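PDB 6IBU: Crh-like protein 5 from Neosartorya fumigata, which cleaves chitin and transfers the released chains to 1,6-beta-glucan or to other chitin, cross-linking polysaccharides in the fungal cell wall and septa. Local coordinates for residues P13-L17 and D65-F69; L96-D100 and F174-M179; T147-V151 and T162-N166. All blocks are in the same frame, centred on the assembly; numbering follows the deposited sequence.

Overall arrangement
This GH16 catalytic domain of a longer, GPI-anchored protein is a beta-jelly-roll sandwich of two large antiparallel sheets, with a small three-stranded sheet beside it. Contact 1 comes first along the chain; contact 3 falls between the segments of contact 2. The centres of contacts 1 and 2 lie about 13 Å apart, those of 2 and 3 about 11 Å; the centres of contacts 1 and 3 are about 21 Å apart, and the two do not touch. Contact 1 joins the small sheet to the connection between the large ones, contact 2 fastens a loop to the start of strand 98-105, and contact 3 holds the hairpin 150-155/158-164. M179 probably hydrogen-bonds to F68, and F174 packs against contact 3.

Contact 1. Residues P13-L17 and D65-F69; sequences PNKGL and DFYFF
The amide of N14 lies flat on the ring of Y67, their planes only 14° apart, with the amide CG stacked 3.6 Å above the ring over its centre. CB covers the same face, and N14 ND2 comes within 3.4 Å of Y67 CZ. Both polar ends turn to a single carboxylate: N14 ND2 and Y67 OH each hydrogen-bond to an oxygen of D94, which fixes the stack. The backbones meet in one isolated bridge between G16 and Y67, made by Y67 N to K15 O (2.9 Å) and L17 N to Y67 O (3.0 Å). Here strand 14-15, at the edge of a small three-stranded sheet, leans on the connection between strands 61-64 and 71-78, which passes from one sheet of the GH16 beta-sandwich to the other. Beyond the bridge L17 runs alongside F66, with L17 CD1 4.2 Å above the ring centre and L17 CB 3.6 Å from F66 CD1; I221 of strand 212-223 touches both side chains. The K15 side is much looser. K15 CG stands opposite the backbone N (chi1 178°), carrying an exposed chain away past the backbone of D65, and K15 NZ ends 6.8 Å from D65 OD2, too far for a salt bridge.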
loop_
_atom_site.group_PDB
_atom_site.type_symbol
_atom_site.label_atom_id
_atom_site.label_comp_id
_atom_site.label_asym_id
_atom_site.label_seq_id
_atom_site.Cartn_x
_atom_site.Cartn_y
_atom_site.Cartn_z
ATOM N N PRO A 13 3.728 3.563 -21.201
ATOM C CA PRO A 13 3.092 2.425 -20.543
ATOM C C PRO A 13 3.671 2.025 -19.182
ATOM O O PRO A 13 4.857 2.143 -19.014
ATOM C CB PRO A 13 3.374 1.244 -21.482
ATOM C CG PRO A 13 3.560 1.875 -22.840
ATOM C CD PRO A 13 4.118 3.257 -22.587
ATOM N N ASN A 14 2.828 1.515 -18.272
ATOM C CA ASN A 14 3.269 0.893 -17.000
ATOM C C ASN A 14 3.841 -0.484 -17.334
ATOM O O ASN A 14 3.197 -1.198 -18.086
ATOM C CB ASN A 14 2.124 0.728 -15.996
ATOM C CG ASN A 14 1.515 2.031 -15.517
ATOM O OD1 ASN A 14 0.294 2.133 -15.397
ATOM N ND2 ASN A 14 2.336 3.015 -15.194
ATOM N N LYS A 15 5.014 -0.826 -16.804
ATOM C CA LYS A 15 5.541 -2.208 -16.857
ATOM C C LYS A 15 4.543 -3.115 -16.141
ATOM O O LYS A 15 4.124 -2.766 -15.023
ATOM C CB LYS A 15 6.912 -2.285 -16.195
ATOM C CG LYS A 15 7.524 -3.675 -16.162
ATOM C CD LYS A 15 8.991 -3.642 -15.730
ATOM C CE LYS A 15 9.713 -4.962 -15.928
ATOM N NZ LYS A 15 10.158 -5.146 -17.332
ATOM N N GLY A 16 4.195 -4.237 -16.765
ATOM C CA GLY A 16 3.158 -5.157 -16.276
ATOM C C GLY A 16 3.765 -6.368 -15.603
ATOM O O GLY A 16 4.896 -6.715 -15.924
ATOM N N LEU A 17 3.036 -6.982 -14.683
ATOM C CA LEU A 17 3.366 -8.323 -14.173
ATOM C C LEU A 17 2.816 -9.311 -15.205
ATOM O O LEU A 17 1.575 -9.509 -15.260
ATOM C CB LEU A 17 2.726 -8.483 -12.796
ATOM C CG LEU A 17 2.776 -9.876 -12.200
ATOM C CD1 LEU A 17 4.215 -10.309 -12.006
ATOM C CD2 LEU A 17 2.042 -9.924 -10.882
ATOM N N ASP A 65 8.449 -3.308 -9.218
ATOM C CA ASP A 65 8.832 -2.803 -10.563
ATOM C C ASP A 65 7.592 -2.831 -11.460
ATOM O O ASP A 65 7.421 -1.906 -12.246
ATOM C CB ASP A 65 9.932 -3.656 -11.197
ATOM C CG ASP A 65 11.306 -3.489 -10.589
ATOM O OD1 ASP A 65 11.531 -2.494 -9.847
ATOM O OD2 ASP A 65 12.142 -4.372 -10.848
ATOM N N PHE A 66 6.730 -3.823 -11.271
ATOM C CA PHE A 66 5.545 -4.103 -12.111
ATOM C C PHE A 66 4.287 -3.501 -11.488
ATOM O O PHE A 66 4.260 -3.189 -10.282
ATOM C CB PHE A 66 5.348 -5.612 -12.256
ATOM C CG PHE A 66 5.350 -6.334 -10.933
ATOM C CD1 PHE A 66 4.192 -6.449 -10.184
ATOM C CD2 PHE A 66 6.519 -6.876 -10.422
ATOM C CE1 PHE A 66 4.187 -7.133 -8.981
ATOM C CE2 PHE A 66 6.519 -7.546 -9.206
ATOM C CZ PHE A 66 5.351 -7.684 -8.493
ATOM N N TYR A 67 3.267 -3.359 -12.336
ATOM C CA TYR A 67 1.870 -3.018 -11.988
ATOM C C TYR A 67 1.029 -4.252 -12.282
ATOM O O TYR A 67 1.396 -4.996 -13.175
ATOM C CB TYR A 67 1.335 -1.855 -12.821
ATOM C CG TYR A 67 1.996 -0.537 -12.546
ATOM C CD1 TYR A 67 3.313 -0.314 -12.918
ATOM C CD2 TYR A 67 1.299 0.510 -11.963
ATOM C CE1 TYR A 67 3.933 0.902 -12.686
ATOM C CE2 TYR A 67 1.913 1.732 -11.723
ATOM C CZ TYR A 67 3.231 1.927 -12.088
ATOM O OH TYR A 67 3.829 3.125 -11.856
ATOM N N PHE A 68 -0.041 -4.461 -11.535
ATOM C CA PHE A 68 -1.053 -5.500 -11.819
ATOM C C PHE A 68 -2.401 -4.794 -11.978
ATOM O O PHE A 68 -2.564 -3.678 -11.482
ATOM C CB PHE A 68 -0.979 -6.598 -10.763
ATOM C CG PHE A 68 -1.510 -6.254 -9.402
ATOM C CD1 PHE A 68 -0.772 -5.485 -8.529
ATOM C CD2 PHE A 68 -2.701 -6.805 -8.960
ATOM C CE1 PHE A 68 -1.266 -5.201 -7.267
ATOM C CE2 PHE A 68 -3.192 -6.508 -7.705
ATOM C CZ PHE A 68 -2.472 -5.718 -6.855
ATOM N N PHE A 69 -3.304 -5.409 -12.734
ATOM C CA PHE A 69 -4.591 -4.813 -13.150
ATOM C C PHE A 69 -5.701 -5.731 -12.689
ATOM O O PHE A 69 -6.046 -6.674 -13.429
ATOM C CB PHE A 69 -4.619 -4.617 -14.658
ATOM C CG PHE A 69 -5.782 -3.812 -15.179
ATOM C CD1 PHE A 69 -6.351 -2.808 -14.417
ATOM C CD2 PHE A 69 -6.272 -4.042 -16.450
ATOM C CE1 PHE A 69 -7.392 -2.048 -14.917
ATOM C CE2 PHE A 69 -7.309 -3.275 -16.957
ATOM C CZ PHE A 69 -7.860 -2.279 -16.188
#

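Contact 2. Residues L96-D100 and F174-M179; sequences LDEVD and FPQTPM
D97 reaches across to the loop 174-179 with its carboxylate, and the polar part of the contact gathers there. Q176 N gives D97 OD2 a nearly straight hydrogen bond (3.0 Å, 171°), arriving from above the carboxylate plane, 60° out of it. T177 OG1 is 2.9 Å from D97 OD2, but its proton may go to D95 instead and its position is less certain. A water lies between the segments, 2.7 Å from D97 OD1 and 2.6 Å from F174 O. F174 O also accepts from Q176 NE2, while Q176 OE1 takes W239 N, so both ends of that amide are held.

The apolar part lies beside it. V99 CG2 sits 3.6 Å from P175 CG, the two side chains crossing at about a right angle. M179, bent at its last torsion, brings CE to 4.4 Å from V99 CG2, with SD near the backbone of D97.

E98 points away from this loop and V99 toward it, in the usual alternation of a strand; E98, D100 and E102 are the acidic positions of the GH16 E-x-D-x-E signature. With K118 N also bonded to OD1, both oxygens of buried D97 have donors, consistent with a charged carboxylate pinning the loop to the start of strand 98-105, which carries the probable nucleophile, E98.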
loop_
_atom_site.group_PDB
_atom_site.type_symbol
_atom_site.label_atom_id
_atom_site.label_comp_id
_atom_site.label_asym_id
_atom_site.label_seq_id
_atom_site.Cartn_x
_atom_site.Cartn_y
_atom_site.Cartn_z
ATOM N N LEU A 96 -3.265 7.977 -9.410
ATOM C CA LEU A 96 -3.449 8.132 -7.945
ATOM C C LEU A 96 -4.770 7.483 -7.516
ATOM O O LEU A 96 -5.288 7.894 -6.516
ATOM C CB LEU A 96 -3.376 9.609 -7.556
ATOM C CG LEU A 96 -2.024 10.229 -7.877
ATOM C CD1 LEU A 96 -1.979 11.692 -7.431
ATOM C CD2 LEU A 96 -0.912 9.412 -7.199
ATOM N N ASP A 97 -5.266 6.475 -8.232
ATOM C CA ASP A 97 -6.160 5.475 -7.614
ATOM C C ASP A 97 -5.329 4.800 -6.525
ATOM O O ASP A 97 -4.111 4.675 -6.677
ATOM C CB ASP A 97 -6.671 4.434 -8.597
ATOM C CG ASP A 97 -7.795 4.923 -9.506
ATOM O OD1 ASP A 97 -8.441 5.935 -9.168
ATOM O OD2 ASP A 97 -8.001 4.281 -10.567
ATOM N N GLU A 98 -5.954 4.407 -5.432
ATOM C CA GLU A 98 -5.154 3.950 -4.299
ATOM C C GLU A 98 -6.001 3.166 -3.318
ATOM O O GLU A 98 -7.104 3.569 -3.052
ATOM C CB GLU A 98 -4.562 5.165 -3.616
ATOM C CG GLU A 98 -3.259 4.856 -2.945
ATOM C CD GLU A 98 -3.311 5.054 -1.446
ATOM O OE1 GLU A 98 -2.436 5.788 -0.921
ATOM O OE2 GLU A 98 -4.238 4.504 -0.794
ATOM N N VAL A 99 -5.428 2.096 -2.791
ATOM C CA VAL A 99 -5.999 1.262 -1.708
ATOM C C VAL A 99 -4.860 1.028 -0.724
ATOM O O VAL A 99 -3.750 0.685 -1.177
ATOM C CB VAL A 99 -6.551 -0.061 -2.262
ATOM C CG1 VAL A 99 -7.031 -0.959 -1.147
ATOM C CG2 VAL A 99 -7.650 0.188 -3.279
ATOM N N ASP A 100 -5.110 1.181 0.568
ATOM C CA ASP A 100 -4.011 1.017 1.532
ATOM C C ASP A 100 -4.498 0.498 2.880
ATOM O O ASP A 100 -5.724 0.540 3.186
ATOM C CB ASP A 100 -3.184 2.292 1.662
ATOM C CG ASP A 100 -3.886 3.424 2.359
ATOM O OD1 ASP A 100 -4.069 3.328 3.577
ATOM O OD2 ASP A 100 -4.204 4.440 1.680
ATOM N N PHE A 174 -13.738 4.802 -7.848
ATOM C CA PHE A 174 -13.357 3.391 -7.600
ATOM C C PHE A 174 -11.950 3.152 -8.133
ATOM O O PHE A 174 -11.680 3.477 -9.282
ATOM C CB PHE A 174 -14.357 2.441 -8.257
ATOM C CG PHE A 174 -14.211 1.021 -7.807
ATOM C CD1 PHE A 174 -14.664 0.623 -6.568
ATOM C CD2 PHE A 174 -13.574 0.093 -8.613
ATOM C CE1 PHE A 174 -14.505 -0.689 -6.152
ATOM C CE2 PHE A 174 -13.443 -1.224 -8.210
ATOM C CZ PHE A 174 -13.903 -1.613 -6.979
ATOM N N PRO A 175 -11.004 2.611 -7.332
ATOM C CA PRO A 175 -9.666 2.292 -7.837
ATOM C C PRO A 175 -9.771 1.277 -8.980
ATOM O O PRO A 175 -10.332 0.257 -8.760
ATOM C CB PRO A 175 -8.947 1.695 -6.631
ATOM C CG PRO A 175 -9.685 2.282 -5.452
ATOM C CD PRO A 175 -11.133 2.351 -5.899
ATOM N N GLN A 176 -9.320 1.612 -10.186
ATOM C CA GLN A 176 -9.604 0.757 -11.361
ATOM C C GLN A 176 -8.551 0.955 -12.438
ATOM O O GLN A 176 -8.857 0.697 -13.593
ATOM C CB GLN A 176 -10.984 1.061 -11.939
ATOM C CG GLN A 176 -11.153 2.502 -12.401
ATOM C CD GLN A 176 -12.594 2.763 -12.777
ATOM O OE1 GLN A 176 -13.050 2.394 -13.861
ATOM N NE2 GLN A 176 -13.329 3.399 -11.882
ATOM N N THR A 177 -7.355 1.382 -12.070
ATOM C CA THR A 177 -6.227 1.501 -13.015
ATOM C C THR A 177 -5.107 0.624 -12.481
ATOM O O THR A 177 -5.132 0.257 -11.321
ATOM C CB THR A 177 -5.836 2.963 -13.185
ATOM O OG1 THR A 177 -5.584 3.520 -11.897
ATOM C CG2 THR A 177 -6.904 3.762 -13.890
ATOM N N PRO A 178 -4.113 0.265 -13.315
ATOM C CA PRO A 178 -3.093 -0.690 -12.905
ATOM C C PRO A 178 -2.332 -0.072 -11.730
ATOM O O PRO A 178 -1.984 1.092 -11.779
ATOM C CB PRO A 178 -2.174 -0.847 -14.122
ATOM C CG PRO A 178 -2.956 -0.197 -15.276
ATOM C CD PRO A 178 -3.867 0.829 -14.649
ATOM N N MET A 179 -2.066 -0.881 -10.722
ATOM C CA MET A 179 -1.472 -0.386 -9.472
ATOM C C MET A 179 -0.216 -1.169 -9.149
ATOM O O MET A 179 -0.133 -2.329 -9.497
ATOM C CB MET A 179 -2.466 -0.501 -8.315
ATOM C CG MET A 179 -3.535 0.552 -8.405
ATOM S SD MET A 179 -4.530 0.722 -6.931
ATOM C CE MET A 179 -5.362 -0.858 -6.888
HETATM O O HOH W 1 -11.122 6.043 -9.443
#

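Contact 3. Residues T147-V151 and T162-N166; sequences TKDAV and TLTYN
V151 and L163 pair at the open end of the beta hairpin formed by strands 150-155 and 158-164, on the far side from its turn. They form an antiparallel hydrogen-bonded pair: V151 N binds L163 O and L163 N binds V151 O, each at 2.8 Å, the second the straighter at 166°. Their side chains share a face, V151 CB 4.3 Å from L163 CB, and this face is buried: F174, I144 and W146 pack on V151, and A168 and W153 on L163. A150 and T164, the neighbouring non-hydrogen-bonded pair, turn to the opposite, partly exposed face, where A150 CB meets T162 CG2 diagonally at 4.2 Å. A150 CA comes as close as 3.1 Å to L163 O in a CA-H...O contact.

Strand 150-155 also pairs with 140-146, so the hairpin extends the eight-stranded sheet of the GH16 sandwich. The tight turn T147-A150 joins those two strands, and A150 O is held there by two donors, T147 N at 3.0 Å and T147 OG1 in the carbonyl plane on a lone pair.

Past the last bridged pair the two strands' ends are still joined by a hydrogen bond from Y165 N to D149 O (3.0 Å), though the donor lies 42° above the carbonyl plane. The Y165 ring lies alongside the turn, with N-CA-CB-CG fully extended (chi1 -179°); this sets Y165 CD2 3.2 Å from K148 O, an oblique approach. Y165 also meets the ring of F174, while the K148 side chain leads away to a cation-pi contact with W239.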
loop_
_atom_site.group_PDB
_atom_site.type_symbol
_atom_site.label_atom_id
_atom_site.label_comp_id
_atom_site.label_asym_id
_atom_site.label_seq_id
_atom_site.Cartn_x
_atom_site.Cartn_y
_atom_site.Cartn_z
ATOM N N THR A 147 -11.480 -6.182 -7.616
ATOM C CA THR A 147 -12.211 -6.513 -8.857
ATOM C C THR A 147 -12.891 -5.248 -9.337
ATOM O O THR A 147 -12.901 -4.274 -8.587
ATOM C CB THR A 147 -13.200 -7.660 -8.615
ATOM O OG1 THR A 147 -14.313 -7.254 -7.824
ATOM C CG2 THR A 147 -12.547 -8.827 -7.916
ATOM N N LYS A 148 -13.447 -5.288 -10.542
ATOM C CA LYS A 148 -14.177 -4.135 -11.122
ATOM C C LYS A 148 -15.483 -3.942 -10.330
ATOM O O LYS A 148 -16.039 -2.856 -10.403
ATOM C CB LYS A 148 -14.334 -4.267 -12.643
ATOM C CG LYS A 148 -14.651 -5.649 -13.194
ATOM C CD LYS A 148 -14.580 -5.736 -14.712
ATOM C CE LYS A 148 -13.168 -5.575 -15.242
ATOM N NZ LYS A 148 -12.834 -6.592 -16.272
ATOM N N ASP A 149 -15.910 -4.921 -9.535
ATOM C CA ASP A 149 -17.157 -4.804 -8.740
ATOM C C ASP A 149 -16.879 -4.266 -7.328
ATOM O O ASP A 149 -17.767 -3.634 -6.788
ATOM C CB ASP A 149 -17.893 -6.140 -8.663
ATOM C CG ASP A 149 -18.559 -6.565 -9.966
ATOM O OD1 ASP A 149 -18.853 -5.674 -10.831
ATOM O OD2 ASP A 149 -18.831 -7.795 -10.095
ATOM N N ALA A 150 -15.723 -4.543 -6.725
ATOM C CA ALA A 150 -15.489 -4.287 -5.288
ATOM C C ALA A 150 -14.015 -4.422 -4.916
ATOM O O ALA A 150 -13.313 -5.282 -5.457
ATOM C CB ALA A 150 -16.295 -5.239 -4.450
ATOM N N VAL A 151 -13.595 -3.606 -3.963
ATOM C CA VAL A 151 -12.345 -3.795 -3.192
ATOM C C VAL A 151 -12.717 -4.408 -1.843
ATOM O O VAL A 151 -13.568 -3.862 -1.146
ATOM C CB VAL A 151 -11.613 -2.461 -3.017
ATOM C CG1 VAL A 151 -10.479 -2.584 -2.008
ATOM C CG2 VAL A 151 -11.117 -1.953 -4.358
ATOM N N THR A 162 -15.611 -3.903 2.765
ATOM C CA THR A 162 -15.915 -3.988 1.319
ATOM C C THR A 162 -16.288 -2.606 0.790
ATOM O O THR A 162 -17.214 -1.994 1.322
ATOM C CB THR A 162 -17.055 -4.973 1.046
ATOM O OG1 THR A 162 -16.664 -6.284 1.467
ATOM C CG2 THR A 162 -17.401 -5.002 -0.423
ATOM N N LEU A 163 -15.593 -2.159 -0.245
ATOM C CA LEU A 163 -15.958 -0.964 -1.035
ATOM C C LEU A 163 -16.541 -1.457 -2.364
ATOM O O LEU A 163 -15.808 -2.041 -3.138
ATOM C CB LEU A 163 -14.715 -0.100 -1.241
ATOM C CG LEU A 163 -14.887 1.003 -2.272
ATOM C CD1 LEU A 163 -15.835 2.049 -1.722
ATOM C CD2 LEU A 163 -13.543 1.578 -2.676
ATOM N N THR A 164 -17.834 -1.270 -2.584
ATOM C CA THR A 164 -18.488 -1.628 -3.868
ATOM C C THR A 164 -18.267 -0.460 -4.827
ATOM O O THR A 164 -18.069 0.684 -4.378
ATOM C CB THR A 164 -19.964 -1.995 -3.691
ATOM O OG1 THR A 164 -20.677 -0.787 -3.419
ATOM C CG2 THR A 164 -20.171 -2.991 -2.575
ATOM N N TYR A 165 -18.247 -0.762 -6.108
ATOM C CA TYR A 165 -18.008 0.211 -7.196
ATOM C C TYR A 165 -18.974 1.386 -7.036
ATOM O O TYR A 165 -18.510 2.522 -7.138
ATOM C CB TYR A 165 -18.106 -0.537 -8.521
ATOM C CG TYR A 165 -17.858 0.303 -9.738
ATOM C CD1 TYR A 165 -18.883 1.024 -10.318
ATOM C CD2 TYR A 165 -16.609 0.340 -10.333
ATOM C CE1 TYR A 165 -18.667 1.799 -11.444
ATOM C CE2 TYR A 165 -16.378 1.099 -11.471
ATOM C CZ TYR A 165 -17.405 1.855 -12.008
ATOM O OH TYR A 165 -17.199 2.608 -13.121
ATOM N N ASN A 166 -20.254 1.123 -6.762
ATOM C CA ASN A 166 -21.295 2.171 -6.577
ATOM C C ASN A 166 -20.986 3.024 -5.340
ATOM O O ASN A 166 -21.291 4.233 -5.398
ATOM C CB ASN A 166 -22.716 1.608 -6.467
ATOM C CG ASN A 166 -23.676 2.604 -5.839
ATOM O OD1 ASN A 166 -23.917 2.561 -4.631
ATOM N ND2 ASN A 166 -24.174 3.547 -6.622
#